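Local atomic coordinates of N-acetylneuraminic acid outer membrane channel protein NanC (PDB entry 2WJR), a protein that forms a monomeric beta-barrel channel in the outer membrane of Escherichia coli that lets the sialic acid N-acetylneuraminate enter the bacterium. Residues 73-78 with 82-87; 59-62 with 68-71; 112-117 with 122-127. The protein carries 1 engineered substitution. One frame throughout, in Å; residues are numbered along the deposited sequence.

Interaction 1 of 3, residues 73-78 with 82-87; sequences GMLTHF and GTRYGP
The guanidinium of Arg-84 is stacked, offset, on one face of the His-77 imidazole, a pairing of two cationic or potentially cationic groups with centres 4.1 Å apart and planes at 25°. It sits near the extracellular end of an antiparallel beta hairpin in the barrel wall. The bend of Arg-84 at chi3 (84°) folds the guanidinium over His-77, bringing Arg-84 CZ within 3.6 Å of His-77 CG. Leu-75 CD2 meets the guanidinium edge. A water accepts from Arg-84 NE and donates to Leu-75 O, while NH2 forms a salt bridge with the sulfonate of a buffer molecule, an anion that may ease the crowding of charge by Arg-106. Replacing Arg-84 by alanine would probably uncover that imidazole face and leave the sulfonate without its mate. His-77 and Arg-84 also form a hydrogen-bonded pair through their backbones. On the face that bears Pro-87, which touches a bound n-octane, Met-74 SD makes an oblique Met-aromatic contact with Tyr-85, and the methyls of Thr-76 and Thr-83 meet. Beside them, Thr-83 OG1 approaches the edge of the Phe-78 ring, 3.4 Å from Phe-78 CD1.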
ATOM      1  N   GLY A  73      11.465   4.507  -8.049  1.00 19.84           N
ATOM      2  CA  GLY A  73      10.124   5.017  -8.182  1.00 19.77           C
ATOM      3  C   GLY A  73       9.818   6.091  -7.168  1.00 19.92           C
ATOM      4  O   GLY A  73      10.660   6.441  -6.333  1.00 18.80           O
ATOM      5  N   MET A  74       8.622   6.638  -7.291  1.00 20.12           N
ATOM      6  CA  MET A  74       8.084   7.524  -6.278  1.00 20.86           C
ATOM      7  C   MET A  74       6.584   7.414  -6.170  1.00 21.27           C
ATOM      8  O   MET A  74       5.870   7.323  -7.177  1.00 21.17           O
ATOM      9  CB  MET A  74       8.453   8.974  -6.557  1.00 21.81           C
ATOM     10  CG  MET A  74       8.014   9.891  -5.385  1.00 24.60           C
ATOM     11  SD  MET A  74       8.821  11.456  -5.463  1.00 29.94           S
ATOM     12  CE  MET A  74       8.062  12.130  -6.940  1.00 30.24           C
ATOM     13  N   LEU A  75       6.113   7.421  -4.928  1.00 21.28           N
ATOM     14  CA  LEU A  75       4.703   7.526  -4.623  1.00 21.93           C
ATOM     15  C   LEU A  75       4.458   8.925  -4.094  1.00 21.98           C
ATOM     16  O   LEU A  75       5.059   9.343  -3.085  1.00 20.73           O
ATOM     17  CB  LEU A  75       4.294   6.489  -3.570  1.00 22.24           C
ATOM     18  CG  LEU A  75       2.857   6.595  -3.062  1.00 24.98           C
ATOM     19  CD1 LEU A  75       1.895   6.236  -4.171  1.00 26.29           C
ATOM     20  CD2 LEU A  75       2.645   5.709  -1.867  1.00 24.64           C
ATOM     21  N   THR A  76       3.570   9.640  -4.766  1.00 22.10           N
ATOM     22  CA  THR A  76       3.188  10.976  -4.326  1.00 22.55           C
ATOM     23  C   THR A  76       1.777  10.890  -3.793  1.00 22.03           C
ATOM     24  O   THR A  76       0.881  10.383  -4.459  1.00 21.85           O
ATOM     25  CB  THR A  76       3.259  11.988  -5.456  1.00 22.54           C
ATOM     26  OG1 THR A  76       4.573  11.991  -6.030  1.00 24.91           O
ATOM     27  CG2 THR A  76       2.906  13.379  -4.934  1.00 22.98           C
ATOM     28  N   HIS A  77       1.574  11.409  -2.587  1.00 22.31           N
ATOM     29  CA  HIS A  77       0.329  11.247  -1.866  1.00 22.60           C
ATOM     30  C   HIS A  77      -0.259  12.657  -1.604  1.00 23.25           C
ATOM     31  O   HIS A  77       0.419  13.511  -1.045  1.00 21.68           O
ATOM     32  CB  HIS A  77       0.622  10.476  -0.570  1.00 22.89           C
ATOM     33  CG  HIS A  77      -0.537  10.329   0.361  1.00 23.12           C
ATOM     34  ND1 HIS A  77      -1.021  11.371   1.121  1.00 25.64           N
ATOM     35  CD2 HIS A  77      -1.257   9.237   0.724  1.00 25.42           C
ATOM     36  CE1 HIS A  77      -2.035  10.943   1.857  1.00 26.46           C
ATOM     37  NE2 HIS A  77      -2.194   9.652   1.641  1.00 25.39           N
ATOM     38  N   PHE A  78      -1.490  12.883  -2.059  1.00 24.15           N
ATOM     39  CA  PHE A  78      -2.177  14.179  -1.917  1.00 25.49           C
ATOM     40  C   PHE A  78      -3.304  14.006  -0.938  1.00 26.23           C
ATOM     41  O   PHE A  78      -4.103  13.097  -1.091  1.00 26.48           O
ATOM     42  CB  PHE A  78      -2.757  14.679  -3.267  1.00 26.12           C
ATOM     43  CG  PHE A  78      -1.729  14.814  -4.350  1.00 25.81           C
ATOM     44  CD1 PHE A  78      -0.852  15.887  -4.367  1.00 26.34           C
ATOM     45  CD2 PHE A  78      -1.612  13.841  -5.340  1.00 28.56           C
ATOM     46  CE1 PHE A  78       0.124  15.998  -5.363  1.00 26.88           C
ATOM     47  CE2 PHE A  78      -0.650  13.945  -6.329  1.00 26.59           C
ATOM     48  CZ  PHE A  78       0.220  15.028  -6.338  1.00 26.79           C
ATOM     49  N   GLY A  82      -1.944  18.264   2.612  1.00 28.40           N
ATOM     50  CA  GLY A  82      -0.943  18.630   1.597  1.00 27.49           C
ATOM     51  C   GLY A  82      -0.315  17.437   0.861  1.00 25.90           C
ATOM     52  O   GLY A  82      -0.941  16.384   0.708  1.00 25.83           O
ATOM     53  N   THR A  83       0.928  17.608   0.422  1.00 25.35           N
ATOM     54  CA  THR A  83       1.579  16.619  -0.447  1.00 24.70           C
ATOM     55  C   THR A  83       2.700  15.902   0.293  1.00 23.50           C
ATOM     56  O   THR A  83       3.456  16.503   1.051  1.00 22.19           O
ATOM     57  CB  THR A  83       2.133  17.268  -1.732  1.00 24.57           C
ATOM     58  OG1 THR A  83       1.073  17.940  -2.430  1.00 27.25           O
ATOM     59  CG2 THR A  83       2.775  16.208  -2.648  1.00 25.23           C
ATOM     60  N   ARG A  84       2.778  14.595   0.079  1.00 22.91           N
ATOM     61  CA  ARG A  84       3.802  13.761   0.684  1.00 21.89           C
ATOM     62  C   ARG A  84       4.516  13.010  -0.441  1.00 21.54           C
ATOM     63  O   ARG A  84       3.864  12.378  -1.247  1.00 20.96           O
ATOM     64  CB  ARG A  84       3.156  12.778   1.637  1.00 21.72           C
ATOM     65  CG  ARG A  84       4.110  11.862   2.365  1.00 22.83           C
ATOM     66  CD  ARG A  84       3.308  10.730   2.988  1.00 21.70           C
ATOM     67  NE  ARG A  84       3.066   9.663   2.004  1.00 21.80           N
ATOM     68  CZ  ARG A  84       2.176   8.678   2.134  1.00 22.52           C
ATOM     69  NH1 ARG A  84       2.081   7.748   1.186  1.00 23.06           N
ATOM     70  NH2 ARG A  84       1.373   8.602   3.187  1.00 23.70           N
ATOM     71  N   TYR A  85       5.840  13.085  -0.455  1.00 20.46           N
ATOM     72  CA  TYR A  85       6.648  12.508  -1.538  1.00 21.11           C
ATOM     73  C   TYR A  85       7.378  11.275  -1.023  1.00 20.30           C
ATOM     74  O   TYR A  85       8.056  11.351   0.017  1.00 20.11           O
ATOM     75  CB  TYR A  85       7.658  13.531  -2.016  1.00 21.38           C
ATOM     76  CG  TYR A  85       7.051  14.759  -2.652  1.00 24.13           C
ATOM     77  CD1 TYR A  85       6.478  14.698  -3.936  1.00 26.73           C
ATOM     78  CD2 TYR A  85       7.032  15.980  -1.981  1.00 27.60           C
ATOM     79  CE1 TYR A  85       5.935  15.809  -4.528  1.00 27.02           C
ATOM     80  CE2 TYR A  85       6.469  17.116  -2.576  1.00 28.03           C
ATOM     81  CZ  TYR A  85       5.933  17.016  -3.851  1.00 29.45           C
ATOM     82  OH  TYR A  85       5.373  18.125  -4.446  1.00 31.25           O
ATOM     83  N   GLY A  86       7.248  10.159  -1.753  1.00 19.30           N
ATOM     84  CA  GLY A  86       7.801   8.880  -1.325  1.00 18.91           C
ATOM     85  C   GLY A  86       8.711   8.214  -2.335  1.00 18.82           C
ATOM     86  O   GLY A  86       8.287   7.258  -2.991  1.00 19.49           O
ATOM     87  N   PRO A  87       9.933   8.744  -2.506  1.00 18.72           N
ATOM     88  CA  PRO A  87      10.878   8.092  -3.389  1.00 18.96           C
ATOM     89  C   PRO A  87      11.193   6.702  -2.839  1.00 18.73           C
ATOM     90  O   PRO A  87      11.182   6.491  -1.611  1.00 18.18           O
ATOM     91  CB  PRO A  87      12.081   9.018  -3.364  1.00 18.76           C
ATOM     92  CG  PRO A  87      11.973   9.765  -2.066  1.00 18.72           C
ATOM     93  CD  PRO A  87      10.514   9.951  -1.893  1.00 19.35           C
TER
HETATM   94  O   HOH W   1       4.498   8.856  -0.207  1.00 21.66           O
HETATM   95  O   HOH W   2      -0.512  14.010   1.864  1.00 24.95           O

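Interaction 2 of 3, residues 59-62 with 68-71; sequences NYAI and WTVR
Arg-71 reaches across to Asn-59 and donates from NH2 to Asn-59 OD1, 2.8 Å away, in a bond of 157° at the hydrogen. The oxygen lies almost exactly in the guanidinium plane, at its edge, whereas the amide plane of Asn-59 is turned steeply against it, 68° apart. The methyl of Ala-61 backs the guanidinium: Ala-61 CB lies over one face, near the rim, 3.6 Å from Arg-71 CZ. The same methyl also touches Thr-69, with Ala-61 CB and Thr-69 CG2 3.6 Å apart. The Arg-71 chain runs extended from CG to NE before the guanidinium turns, and this length carries NH2 to the amide; Asn-59 answers with CG held between its own backbone N and carbonyl carbon (chi1 67°).

These side chains are set by the periplasmic end of a beta hairpin, strands 53-63 and 68-79 of the transmembrane barrel. Ile-62 and Val-70 form an antiparallel hydrogen-bonded pair, with Ile-62 N to Val-70 O at 2.8 Å and Val-70 N to Ile-62 O at 3.0 Å. The two side chains share a face, Ile-62 CB lying 4.5 Å from Val-70 CB. On either side of this pair, CA-H...O contacts join Thr-69 CA to Ile-62 O (3.2 Å) and Arg-71 CA to Tyr-60 O (3.3 Å).

Farther out, Asn-59 ND2 is hydrogen-bonded to Tyr-88 OH, a bond that probably sets the rotation of the amide so that OD1 faces the arginine; Trp-30, on strand 29-40, packs against both Asn-59 and Arg-71. At the turn, Asp-65 OD2 accepts from the backbone N of Trp-68, whose ring stacks on that of Trp-93.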
ATOM      1  N   ASN A  59       7.209   4.314 -11.462  1.00 20.85           N
ATOM      2  CA  ASN A  59       8.506   3.686 -11.348  1.00 20.31           C
ATOM      3  C   ASN A  59       8.980   3.264 -12.730  1.00 20.72           C
ATOM      4  O   ASN A  59       8.206   3.306 -13.699  1.00 20.17           O
ATOM      5  CB  ASN A  59       8.532   2.536 -10.321  1.00 20.50           C
ATOM      6  CG  ASN A  59       7.713   1.331 -10.715  1.00 20.79           C
ATOM      7  OD1 ASN A  59       7.884   0.760 -11.794  1.00 19.97           O
ATOM      8  ND2 ASN A  59       6.877   0.875  -9.802  1.00 18.08           N
ATOM      9  N   TYR A  60      10.249   2.892 -12.802  1.00 20.81           N
ATOM     10  CA  TYR A  60      10.849   2.430 -14.054  1.00 21.74           C
ATOM     11  C   TYR A  60      11.489   1.068 -13.815  1.00 21.69           C
ATOM     12  O   TYR A  60      12.311   0.923 -12.913  1.00 22.32           O
ATOM     13  CB  TYR A  60      11.884   3.451 -14.536  1.00 21.93           C
ATOM     14  CG  TYR A  60      12.587   2.973 -15.766  1.00 24.46           C
ATOM     15  CD1 TYR A  60      11.977   3.088 -17.013  1.00 25.81           C
ATOM     16  CD2 TYR A  60      13.834   2.340 -15.681  1.00 24.93           C
ATOM     17  CE1 TYR A  60      12.601   2.618 -18.151  1.00 27.29           C
ATOM     18  CE2 TYR A  60      14.456   1.842 -16.821  1.00 26.96           C
ATOM     19  CZ  TYR A  60      13.838   1.993 -18.054  1.00 28.16           C
ATOM     20  OH  TYR A  60      14.467   1.528 -19.203  1.00 28.80           O
ATOM     21  N   ALA A  61      11.114   0.076 -14.618  1.00 21.73           N
ATOM     22  CA  ALA A  61      11.598  -1.286 -14.443  1.00 21.93           C
ATOM     23  C   ALA A  61      12.917  -1.496 -15.181  1.00 23.33           C
ATOM     24  O   ALA A  61      12.948  -1.480 -16.424  1.00 23.05           O
ATOM     25  CB  ALA A  61      10.551  -2.282 -14.929  1.00 22.83           C
ATOM     26  N   ILE A  62      13.997  -1.647 -14.416  1.00 23.03           N
ATOM     27  CA  ILE A  62      15.326  -1.997 -14.923  1.00 23.91           C
ATOM     28  C   ILE A  62      15.471  -3.525 -14.929  1.00 24.75           C
ATOM     29  O   ILE A  62      15.465  -4.167 -13.874  1.00 23.34           O
ATOM     30  CB  ILE A  62      16.454  -1.389 -14.071  1.00 24.19           C
ATOM     31  CG1 ILE A  62      16.269   0.112 -13.925  1.00 24.09           C
ATOM     32  CG2 ILE A  62      17.861  -1.728 -14.655  1.00 24.67           C
ATOM     33  CD1 ILE A  62      17.151   0.721 -12.821  1.00 25.05           C
ATOM     34  N   TRP A  68      15.102 -10.924 -12.537  1.00 20.93           N
ATOM     35  CA  TRP A  68      15.372  -9.814 -11.595  1.00 20.71           C
ATOM     36  C   TRP A  68      15.085  -8.446 -12.193  1.00 20.70           C
ATOM     37  O   TRP A  68      15.551  -8.129 -13.300  1.00 20.78           O
ATOM     38  CB  TRP A  68      16.832  -9.854 -11.128  1.00 20.26           C
ATOM     39  CG  TRP A  68      17.102 -10.974 -10.211  1.00 22.28           C
ATOM     40  CD1 TRP A  68      17.527 -12.243 -10.547  1.00 22.85           C
ATOM     41  CD2 TRP A  68      16.970 -10.957  -8.790  1.00 21.33           C
ATOM     42  NE1 TRP A  68      17.662 -13.008  -9.409  1.00 23.38           N
ATOM     43  CE2 TRP A  68      17.334 -12.243  -8.319  1.00 21.80           C
ATOM     44  CE3 TRP A  68      16.578  -9.980  -7.866  1.00 21.39           C
ATOM     45  CZ2 TRP A  68      17.293 -12.579  -6.969  1.00 22.51           C
ATOM     46  CZ3 TRP A  68      16.569 -10.303  -6.534  1.00 21.57           C
ATOM     47  CH2 TRP A  68      16.915 -11.597  -6.092  1.00 22.98           C
ATOM     48  N   THR A  69      14.334  -7.621 -11.448  1.00 20.23           N
ATOM     49  CA  THR A  69      14.020  -6.243 -11.843  1.00 19.72           C
ATOM     50  C   THR A  69      14.242  -5.290 -10.649  1.00 19.83           C
ATOM     51  O   THR A  69      13.883  -5.619  -9.524  1.00 18.82           O
ATOM     52  CB  THR A  69      12.545  -6.121 -12.298  1.00 20.30           C
ATOM     53  OG1 THR A  69      12.287  -7.045 -13.366  1.00 23.15           O
ATOM     54  CG2 THR A  69      12.207  -4.681 -12.827  1.00 21.30           C
ATOM     55  N   VAL A  70      14.835  -4.136 -10.914  1.00 19.20           N
ATOM     56  CA  VAL A  70      14.988  -3.068  -9.921  1.00 19.53           C
ATOM     57  C   VAL A  70      14.123  -1.917 -10.413  1.00 19.94           C
ATOM     58  O   VAL A  70      14.251  -1.487 -11.590  1.00 20.37           O
ATOM     59  CB  VAL A  70      16.467  -2.595  -9.773  1.00 19.77           C
ATOM     60  CG1 VAL A  70      16.606  -1.416  -8.761  1.00 21.25           C
ATOM     61  CG2 VAL A  70      17.341  -3.748  -9.318  1.00 21.68           C
ATOM     62  N   ARG A  71      13.263  -1.412  -9.524  1.00 19.73           N
ATOM     63  CA  ARG A  71      12.358  -0.303  -9.838  1.00 19.82           C
ATOM     64  C   ARG A  71      12.572   0.916  -8.927  1.00 20.88           C
ATOM     65  O   ARG A  71      11.981   0.993  -7.835  1.00 20.07           O
ATOM     66  CB  ARG A  71      10.904  -0.747  -9.717  1.00 20.38           C
ATOM     67  CG  ARG A  71      10.441  -1.707 -10.786  1.00 21.52           C
ATOM     68  CD  ARG A  71       9.058  -2.250 -10.463  1.00 23.80           C
ATOM     69  NE  ARG A  71       8.620  -3.266 -11.408  1.00 23.70           N
ATOM     70  CZ  ARG A  71       7.945  -3.044 -12.537  1.00 24.81           C
ATOM     71  NH1 ARG A  71       7.588  -4.085 -13.285  1.00 26.12           N
ATOM     72  NH2 ARG A  71       7.610  -1.810 -12.926  1.00 24.18           N
TER

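Interaction 3 of 3, residues 112-117 with 122-127; sequences YRQQDL and SRDNVH. With PO4 (phosphate ion), chain D.
Bends at chi3, 74° in Arg-113 and -88° in Arg-123, turn the two arginines so that each offers its NE to the same phosphate ion, probably taken from the crystallisation liquor. Arg-113 NE donates to O4 of the phosphate at 2.9 Å, in a nearly straight bond of 164° that meets the oxygen at the guanidinium edge. Arg-123 NE grips a different phosphate oxygen, O2, at 2.7 Å. The side chains cross at about a right angle, and Arg-113 CG rests over one face of the Arg-123 guanidinium, 3.9 Å from Arg-123 NH2. Sharing one anion probably offsets the like charges of the two arginines; Arg-123 NH1 is also held by the backbone O of Lys-110.

The frame behind this site is a small two-stranded antiparallel ribbon, 114-115 with 121-122, within the extracellular loop that follows strand 99-110. Gln-114 and Ser-122 are its hydrogen-bonded pair: Gln-114 N to Ser-122 O is 2.9 Å, Ser-122 N to Gln-114 O 3.1 Å. Ser-122 O also lies 3.2 Å from Arg-113 CB.

Past the ribbon the chain turns sharply, with Asp-124 at the centre of an inverse gamma turn. One water ties this turn to the opposite segment, donating to Tyr-112 O and Gln-114 OE1 and accepting from Asp-124 N. Gln-114 OE1 receives a further bond from Lys-110 NZ, and the Asp-124 carboxylate forms salt bridges with both Lys-110 and Lys-152. A second water lies between Asp-116 OD2, to which it donates (2.9 Å), and Ser-122 OG. The other oxygen of that carboxylate, Asp-116 OD1, accepts from the backbone N of Ser-118 and of Asp-120.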
ATOM      1  N   TYR A 112       4.748  19.423   4.195  1.00 26.34           N
ATOM      2  CA  TYR A 112       4.074  20.310   5.128  1.00 26.59           C
ATOM      3  C   TYR A 112       4.475  19.935   6.545  1.00 26.40           C
ATOM      4  O   TYR A 112       4.764  18.765   6.833  1.00 26.92           O
ATOM      5  CB  TYR A 112       2.563  20.215   4.967  1.00 26.50           C
ATOM      6  CG  TYR A 112       2.002  18.812   5.054  1.00 29.78           C
ATOM      7  CD1 TYR A 112       2.043  17.945   3.961  1.00 32.00           C
ATOM      8  CD2 TYR A 112       1.416  18.355   6.229  1.00 32.92           C
ATOM      9  CE1 TYR A 112       1.508  16.653   4.047  1.00 33.00           C
ATOM     10  CE2 TYR A 112       0.896  17.078   6.326  1.00 34.45           C
ATOM     11  CZ  TYR A 112       0.936  16.237   5.237  1.00 34.73           C
ATOM     12  OH  TYR A 112       0.408  14.985   5.369  1.00 37.29           O
ATOM     13  N   ARG A 113       4.499  20.934   7.414  1.00 25.97           N
ATOM     14  CA  ARG A 113       4.930  20.757   8.801  1.00 26.32           C
ATOM     15  C   ARG A 113       3.742  20.584   9.740  1.00 25.53           C
ATOM     16  O   ARG A 113       2.654  21.097   9.498  1.00 25.27           O
ATOM     17  CB  ARG A 113       5.829  21.912   9.223  1.00 26.91           C
ATOM     18  CG  ARG A 113       7.074  21.995   8.379  1.00 29.42           C
ATOM     19  CD  ARG A 113       7.867  23.254   8.607  1.00 33.17           C
ATOM     20  NE  ARG A 113       8.594  23.240   9.874  1.00 35.94           N
ATOM     21  CZ  ARG A 113       8.533  24.190  10.811  1.00 39.17           C
ATOM     22  NH1 ARG A 113       7.759  25.263  10.664  1.00 41.67           N
ATOM     23  NH2 ARG A 113       9.261  24.069  11.913  1.00 40.09           N
ATOM     24  N   GLN A 114       3.930  19.775  10.779  1.00 24.31           N
ATOM     25  CA  GLN A 114       2.848  19.430  11.686  1.00 23.70           C
ATOM     26  C   GLN A 114       3.377  19.438  13.104  1.00 22.85           C
ATOM     27  O   GLN A 114       4.556  19.154  13.345  1.00 22.20           O
ATOM     28  CB  GLN A 114       2.262  18.038  11.402  1.00 23.75           C
ATOM     29  CG  GLN A 114       1.444  17.928  10.119  1.00 24.24           C
ATOM     30  CD  GLN A 114       1.133  16.496   9.751  1.00 24.18           C
ATOM     31  OE1 GLN A 114       2.045  15.683   9.526  1.00 23.12           O
ATOM     32  NE2 GLN A 114      -0.140  16.182   9.670  1.00 26.48           N
ATOM     33  N   GLN A 115       2.473  19.715  14.034  1.00 23.12           N
ATOM     34  CA  GLN A 115       2.828  19.707  15.447  1.00 23.08           C
ATOM     35  C   GLN A 115       3.265  18.304  15.896  1.00 22.15           C
ATOM     36  O   GLN A 115       2.524  17.316  15.759  1.00 21.93           O
ATOM     37  CB  GLN A 115       1.671  20.202  16.314  1.00 22.97           C
ATOM     38  CG  GLN A 115       2.118  20.361  17.767  1.00 22.90           C
ATOM     39  CD  GLN A 115       0.992  20.674  18.739  1.00 24.08           C
ATOM     40  OE1 GLN A 115       1.178  21.477  19.658  1.00 23.47           O
ATOM     41  NE2 GLN A 115      -0.147  20.006  18.590  1.00 22.26           N
ATOM     42  N   ASP A 116       4.469  18.237  16.458  1.00 21.52           N
ATOM     43  CA  ASP A 116       4.987  16.983  16.999  1.00 21.70           C
ATOM     44  C   ASP A 116       4.577  16.731  18.445  1.00 22.27           C
ATOM     45  O   ASP A 116       3.819  17.505  19.042  1.00 21.97           O
ATOM     46  CB  ASP A 116       6.507  16.861  16.758  1.00 21.63           C
ATOM     47  CG  ASP A 116       7.367  17.663  17.723  1.00 23.59           C
ATOM     48  OD1 ASP A 116       6.880  18.200  18.764  1.00 22.95           O
ATOM     49  OD2 ASP A 116       8.576  17.733  17.417  1.00 25.08           O
ATOM     50  N   LEU A 117       5.041  15.616  18.996  1.00 23.01           N
ATOM     51  CA  LEU A 117       4.594  15.184  20.321  1.00 23.57           C
ATOM     52  C   LEU A 117       4.991  16.183  21.424  1.00 23.72           C
ATOM     53  O   LEU A 117       4.344  16.211  22.456  1.00 23.72           O
ATOM     54  CB  LEU A 117       5.164  13.817  20.660  1.00 23.85           C
ATOM     55  CG  LEU A 117       4.558  12.642  19.913  1.00 23.20           C
ATOM     56  CD1 LEU A 117       5.440  11.400  20.115  1.00 26.12           C
ATOM     57  CD2 LEU A 117       3.182  12.393  20.414  1.00 26.24           C
ATOM     58  N   SER A 122       7.351  20.394  13.209  1.00 28.71           N
ATOM     59  CA  SER A 122       8.410  19.598  12.607  1.00 27.89           C
ATOM     60  C   SER A 122       7.828  18.924  11.369  1.00 26.84           C
ATOM     61  O   SER A 122       6.786  19.346  10.872  1.00 25.98           O
ATOM     62  CB  SER A 122       8.944  18.594  13.629  1.00 28.06           C
ATOM     63  OG  SER A 122       9.971  17.772  13.089  1.00 28.68           O
ATOM     64  N   ARG A 123       8.481  17.867  10.901  1.00 25.42           N
ATOM     65  CA  ARG A 123       8.053  17.162   9.701  1.00 24.72           C
ATOM     66  C   ARG A 123       7.953  15.667  10.005  1.00 23.12           C
ATOM     67  O   ARG A 123       8.915  15.049  10.450  1.00 22.75           O
ATOM     68  CB  ARG A 123       9.078  17.418   8.607  1.00 25.67           C
ATOM     69  CG  ARG A 123       8.516  17.693   7.271  1.00 27.68           C
ATOM     70  CD  ARG A 123       9.628  17.938   6.266  1.00 29.09           C
ATOM     71  NE  ARG A 123      10.038  19.336   6.223  1.00 30.21           N
ATOM     72  CZ  ARG A 123       9.356  20.313   5.626  1.00 29.55           C
ATOM     73  NH1 ARG A 123       8.207  20.070   5.017  1.00 28.55           N
ATOM     74  NH2 ARG A 123       9.831  21.548   5.654  1.00 31.80           N
ATOM     75  N   ASP A 124       6.789  15.106   9.739  1.00 21.36           N
ATOM     76  CA  ASP A 124       6.490  13.751  10.116  1.00 20.84           C
ATOM     77  C   ASP A 124       6.881  12.846   8.941  1.00 19.94           C
ATOM     78  O   ASP A 124       6.038  12.318   8.232  1.00 19.27           O
ATOM     79  CB  ASP A 124       5.029  13.580  10.486  1.00 20.87           C
ATOM     80  CG  ASP A 124       4.662  12.141  10.748  1.00 21.04           C
ATOM     81  OD1 ASP A 124       5.479  11.412  11.347  1.00 23.21           O
ATOM     82  OD2 ASP A 124       3.561  11.737  10.343  1.00 20.32           O
ATOM     83  N   ASN A 125       8.176  12.664   8.813  1.00 19.03           N
ATOM     84  CA  ASN A 125       8.743  11.849   7.740  1.00 19.03           C
ATOM     85  C   ASN A 125       8.851  10.411   8.221  1.00 19.22           C
ATOM     86  O   ASN A 125       8.988  10.138   9.432  1.00 18.81           O
ATOM     87  CB  ASN A 125      10.097  12.373   7.335  1.00 19.29           C
ATOM     88  CG  ASN A 125      10.062  13.819   6.928  1.00 20.33           C
ATOM     89  OD1 ASN A 125       9.078  14.289   6.327  1.00 21.70           O
ATOM     90  ND2 ASN A 125      11.140  14.553   7.253  1.00 20.83           N
ATOM     91  N   VAL A 126       8.776   9.477   7.273  1.00 18.48           N
ATOM     92  CA  VAL A 126       8.642   8.090   7.610  1.00 18.26           C
ATOM     93  C   VAL A 126       9.557   7.190   6.766  1.00 19.03           C
ATOM     94  O   VAL A 126       9.709   7.400   5.562  1.00 18.51           O
ATOM     95  CB  VAL A 126       7.195   7.642   7.421  1.00 18.79           C
ATOM     96  CG1 VAL A 126       7.116   6.103   7.479  1.00 17.62           C
ATOM     97  CG2 VAL A 126       6.274   8.289   8.477  1.00 19.31           C
ATOM     98  N   HIS A 127      10.166   6.208   7.421  1.00 19.02           N
ATOM     99  CA  HIS A 127      10.936   5.153   6.746  1.00 19.23           C
ATOM    100  C   HIS A 127      10.036   3.963   6.610  1.00 18.91           C
ATOM    101  O   HIS A 127       9.532   3.469   7.613  1.00 19.20           O
ATOM    102  CB  HIS A 127      12.128   4.727   7.586  1.00 19.47           C
ATOM    103  CG  HIS A 127      13.153   5.793   7.792  1.00 20.75           C
ATOM    104  ND1 HIS A 127      13.979   6.241   6.785  1.00 21.68           N
ATOM    105  CD2 HIS A 127      13.511   6.480   8.906  1.00 23.15           C
ATOM    106  CE1 HIS A 127      14.780   7.177   7.256  1.00 24.56           C
ATOM    107  NE2 HIS A 127      14.521   7.337   8.543  1.00 22.97           N
TER
HETATM  108  P   PO4 D1218      11.792  20.377   9.646  1.00 62.98           P
HETATM  109  O1  PO4 D1218      12.990  21.285   9.793  1.00 62.56           O
HETATM  110  O2  PO4 D1218      11.770  19.897   8.210  1.00 62.04           O
HETATM  111  O3  PO4 D1218      11.925  19.186  10.583  1.00 62.22           O
HETATM  112  O4  PO4 D1218      10.537  21.157   9.986  1.00 60.96           O
HETATM  113  O   HOH W   3       4.530  16.897   8.864  1.00 19.62           O
HETATM  114  O   HOH W   4      10.076  16.152  15.565  1.00 23.46           O

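From the N terminus, interaction 2 comes first, closing the periplasmic turn between strands 53-63 and 68-79. The chain then climbs strand 68-79, which interaction 1 also uses, and turns back on the extracellular side; interaction 1 closes that short turn onto strand 82-96. Interaction 3 follows later, inside the extracellular loop between strands 99-110 and 126-136. The three loops are in series, neither nested nor crossing. Interactions 1 and 2 meet where Gly-73 CA lies 3.6 Å from Asn-59 CB. Interaction 3 leans on interaction 1 through Tyr-112 CD1, 3.5 Å from Thr-83 O. Interactions 2 and 3 stay about 15 Å apart at their nearest atoms.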